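Local coordinates for SPCC1919.03c protein (Schizosaccharomyces pombe, PDB 2QRD) that serves as the beta subunit of AMP-activated protein kinase, probably holding the heterotrimer together and directing the kinase's location and substrate choice during glucose limitation, at residues Val59-Leu64 with Thr79-Arg84. Sequence-based numbering, arbitrary orientation.
Sequences VLLNHL and TTRYHR
Leu61 and Asn62 lie against Thr79, Thr80 and Arg81, joining the loop ahead of strand 65-67 to the middle strand, 74-82, of the antiparallel sheet in the C-terminal, subunit-binding domain of the AMPK beta subunit. Asn62 N donates a nearly straight hydrogen bond of 2.7 Å to Thr79 O. Leu61 CA approaches the same oxygen in a longer CA-H...O contact. From Leu61 CB outward, CB and CG both lie 4.0 Å from Thr79 O; CD1 then meets Thr79 CG2 at 3.7 Å, whereas CD2 comes obliquely to the Arg81 guanidinium, 3.5 Å from NH2. Thr79 has CG2 anti to its backbone N (OG1 at chi1 -66°), which brings the methyl to Leu61 while OG1 hydrogen-bonds Thr88 OG1 on strand 85-93. The Asn62 side chain crosses Thr80, OD1 standing 2.9 Å from Thr80 OG1, and ND2 makes a weak hydrogen bond to Ser120 OG of the kinase chain ssp2. Thr80 OG1 hydrogen-bonds Lys118 O of ssp2, so this edge of the contact belongs to the heterotrimer interface. An alanine at Asn62 would probably leave Thr80 OG1 without its amide neighbour and Ser120 of ssp2 without its weak partner. One water donates to Leu60 O and His63 O and accepts from Thr79 N at 2.9 Å.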
ATOM      1  N   VAL B  59      19.997  11.477   7.751  1.00 57.49           N
ATOM      2  CA  VAL B  59      21.122  10.555   7.549  1.00 57.01           C
ATOM      3  C   VAL B  59      20.703   9.083   7.357  1.00 56.64           C
ATOM      4  O   VAL B  59      21.530   8.282   6.936  1.00 57.08           O
ATOM      5  CB  VAL B  59      22.280  10.685   8.613  1.00 57.31           C
ATOM      6  CG1 VAL B  59      22.871  12.107   8.649  1.00 56.08           C
ATOM      7  CG2 VAL B  59      21.828  10.217   9.990  1.00 57.89           C
ATOM      8  N   LEU B  60      19.449   8.729   7.658  1.00 55.58           N
ATOM      9  CA  LEU B  60      18.996   7.334   7.564  1.00 54.77           C
ATOM     10  C   LEU B  60      18.120   7.060   6.341  1.00 54.64           C
ATOM     11  O   LEU B  60      17.440   6.022   6.249  1.00 55.32           O
ATOM     12  CB  LEU B  60      18.265   6.909   8.840  1.00 54.57           C
ATOM     13  CG  LEU B  60      18.989   7.066  10.187  1.00 54.47           C
ATOM     14  CD1 LEU B  60      18.032   6.820  11.361  1.00 50.29           C
ATOM     15  CD2 LEU B  60      20.219   6.162  10.250  1.00 53.40           C
ATOM     16  N   LEU B  61      18.134   8.002   5.411  1.00 53.87           N
ATOM     17  CA  LEU B  61      17.538   7.838   4.100  1.00 53.12           C
ATOM     18  C   LEU B  61      18.184   6.690   3.284  1.00 53.09           C
ATOM     19  O   LEU B  61      19.411   6.562   3.206  1.00 52.92           O
ATOM     20  CB  LEU B  61      17.603   9.172   3.345  1.00 52.89           C
ATOM     21  CG  LEU B  61      16.351  10.070   3.366  1.00 52.20           C
ATOM     22  CD1 LEU B  61      15.462   9.867   4.583  1.00 50.85           C
ATOM     23  CD2 LEU B  61      16.735  11.526   3.231  1.00 51.60           C
ATOM     24  N   ASN B  62      17.328   5.860   2.698  1.00 52.50           N
ATOM     25  CA  ASN B  62      17.723   4.680   1.930  1.00 52.62           C
ATOM     26  C   ASN B  62      18.747   3.756   2.595  1.00 51.38           C
ATOM     27  O   ASN B  62      19.618   3.197   1.954  1.00 51.90           O
ATOM     28  CB  ASN B  62      18.026   5.031   0.459  1.00 53.29           C
ATOM     29  CG  ASN B  62      16.751   5.482  -0.327  1.00 55.47           C
ATOM     30  OD1 ASN B  62      16.757   6.527  -0.979  1.00 58.73           O
ATOM     31  ND2 ASN B  62      15.662   4.710  -0.228  1.00 56.61           N
ATOM     32  N   HIS B  63      18.605   3.612   3.909  1.00 50.49           N
ATOM     33  CA  HIS B  63      19.167   2.502   4.664  1.00 48.57           C
ATOM     34  C   HIS B  63      18.112   1.415   4.765  1.00 48.34           C
ATOM     35  O   HIS B  63      16.954   1.672   5.088  1.00 47.93           O
ATOM     36  CB  HIS B  63      19.571   2.951   6.077  1.00 48.54           C
ATOM     37  CG  HIS B  63      20.823   3.768   6.115  1.00 45.96           C
ATOM     38  ND1 HIS B  63      22.040   3.246   6.494  1.00 45.20           N
ATOM     39  CD2 HIS B  63      21.054   5.060   5.797  1.00 42.94           C
ATOM     40  CE1 HIS B  63      22.970   4.180   6.409  1.00 43.14           C
ATOM     41  NE2 HIS B  63      22.398   5.289   5.981  1.00 43.74           N
ATOM     42  N   LEU B  64      18.517   0.184   4.484  1.00 48.31           N
ATOM     43  CA  LEU B  64      17.623  -0.935   4.596  1.00 47.47           C
ATOM     44  C   LEU B  64      17.190  -1.176   6.070  1.00 48.08           C
ATOM     45  O   LEU B  64      18.045  -1.255   6.967  1.00 48.79           O
ATOM     46  CB  LEU B  64      18.291  -2.193   4.006  1.00 47.05           C
ATOM     47  CG  LEU B  64      17.669  -3.552   4.389  1.00 45.77           C
ATOM     48  CD1 LEU B  64      16.301  -3.720   3.723  1.00 45.91           C
ATOM     49  CD2 LEU B  64      18.579  -4.707   4.047  1.00 46.89           C
ATOM     50  N   THR B  79      13.457   4.487   3.562  1.00 53.34           N
ATOM     51  CA  THR B  79      12.819   5.802   3.555  1.00 53.58           C
ATOM     52  C   THR B  79      13.501   6.616   2.518  1.00 53.26           C
ATOM     53  O   THR B  79      14.709   6.604   2.414  1.00 54.84           O
ATOM     54  CB  THR B  79      12.903   6.516   4.936  1.00 53.53           C
ATOM     55  OG1 THR B  79      12.133   5.778   5.889  1.00 54.68           O
ATOM     56  CG2 THR B  79      12.317   7.935   4.877  1.00 52.26           C
ATOM     57  N   THR B  80      12.731   7.313   1.715  1.00 53.24           N
ATOM     58  CA  THR B  80      13.323   8.189   0.717  1.00 52.43           C
ATOM     59  C   THR B  80      12.519   9.487   0.638  1.00 51.97           C
ATOM     60  O   THR B  80      11.361   9.519   1.065  1.00 52.56           O
ATOM     61  CB  THR B  80      13.487   7.461  -0.663  1.00 52.45           C
ATOM     62  OG1 THR B  80      14.424   8.185  -1.442  1.00 53.62           O
ATOM     63  CG2 THR B  80      12.171   7.346  -1.468  1.00 51.40           C
ATOM     64  N   ARG B  81      13.146  10.539   0.132  1.00 51.11           N
ATOM     65  CA  ARG B  81      12.509  11.835  -0.101  1.00 51.42           C
ATOM     66  C   ARG B  81      11.849  11.827  -1.478  1.00 50.45           C
ATOM     67  O   ARG B  81      12.472  11.439  -2.469  1.00 50.23           O
ATOM     68  CB  ARG B  81      13.563  12.969  -0.051  1.00 50.81           C
ATOM     69  CG  ARG B  81      13.024  14.365   0.327  1.00 52.83           C
ATOM     70  CD  ARG B  81      14.104  15.476   0.410  1.00 53.04           C
ATOM     71  NE  ARG B  81      15.397  15.041   0.965  1.00 59.92           N
ATOM     72  CZ  ARG B  81      15.879  15.340   2.184  1.00 60.83           C
ATOM     73  NH1 ARG B  81      15.191  16.088   3.031  1.00 62.11           N
ATOM     74  NH2 ARG B  81      17.079  14.904   2.559  1.00 61.82           N
ATOM     75  N   TYR B  82      10.584  12.231  -1.526  1.00 49.91           N
ATOM     76  CA  TYR B  82       9.878  12.467  -2.770  1.00 48.72           C
ATOM     77  C   TYR B  82       9.507  13.947  -2.782  1.00 49.57           C
ATOM     78  O   TYR B  82       8.551  14.348  -2.131  1.00 50.32           O
ATOM     79  CB  TYR B  82       8.646  11.528  -2.945  1.00 47.67           C
ATOM     80  CG  TYR B  82       7.963  11.739  -4.279  1.00 46.84           C
ATOM     81  CD1 TYR B  82       8.516  11.223  -5.458  1.00 44.40           C
ATOM     82  CD2 TYR B  82       6.816  12.552  -4.381  1.00 45.45           C
ATOM     83  CE1 TYR B  82       7.910  11.452  -6.691  1.00 46.87           C
ATOM     84  CE2 TYR B  82       6.230  12.834  -5.617  1.00 44.34           C
ATOM     85  CZ  TYR B  82       6.772  12.280  -6.763  1.00 46.69           C
ATOM     86  OH  TYR B  82       6.181  12.536  -7.976  1.00 45.30           O
ATOM     87  N   HIS B  83      10.266  14.740  -3.545  1.00 49.73           N
ATOM     88  CA  HIS B  83      10.234  16.200  -3.501  1.00 49.97           C
ATOM     89  C   HIS B  83      10.415  16.563  -2.025  1.00 49.83           C
ATOM     90  O   HIS B  83      11.394  16.144  -1.426  1.00 49.53           O
ATOM     91  CB  HIS B  83       8.985  16.768  -4.193  1.00 50.58           C
ATOM     92  CG  HIS B  83       8.846  16.318  -5.619  1.00 52.56           C
ATOM     93  ND1 HIS B  83       8.862  17.193  -6.684  1.00 54.97           N
ATOM     94  CD2 HIS B  83       8.744  15.077  -6.157  1.00 55.07           C
ATOM     95  CE1 HIS B  83       8.748  16.515  -7.814  1.00 54.73           C
ATOM     96  NE2 HIS B  83       8.673  15.230  -7.522  1.00 54.79           N
ATOM     97  N   ARG B  84       9.478  17.269  -1.406  1.00 49.80           N
ATOM     98  CA  ARG B  84       9.672  17.586   0.009  1.00 50.21           C
ATOM     99  C   ARG B  84       8.969  16.716   1.041  1.00 49.54           C
ATOM    100  O   ARG B  84       8.965  16.995   2.228  1.00 50.46           O
ATOM    101  CB  ARG B  84       9.373  19.079   0.216  1.00 50.56           C
ATOM    102  CG  ARG B  84      10.315  20.017  -0.514  1.00 51.51           C
ATOM    103  CD  ARG B  84       9.871  21.440  -0.289  1.00 54.57           C
ATOM    104  NE  ARG B  84      10.815  22.437  -0.792  1.00 55.39           N
ATOM    105  CZ  ARG B  84      11.969  22.736  -0.188  1.00 57.73           C
ATOM    106  NH1 ARG B  84      12.333  22.084   0.934  1.00 56.89           N
ATOM    107  NH2 ARG B  84      12.768  23.675  -0.708  1.00 56.46           N
TER
HETATM  108  O   HOH W   1      15.895   4.119   5.144  1.00 32.29           O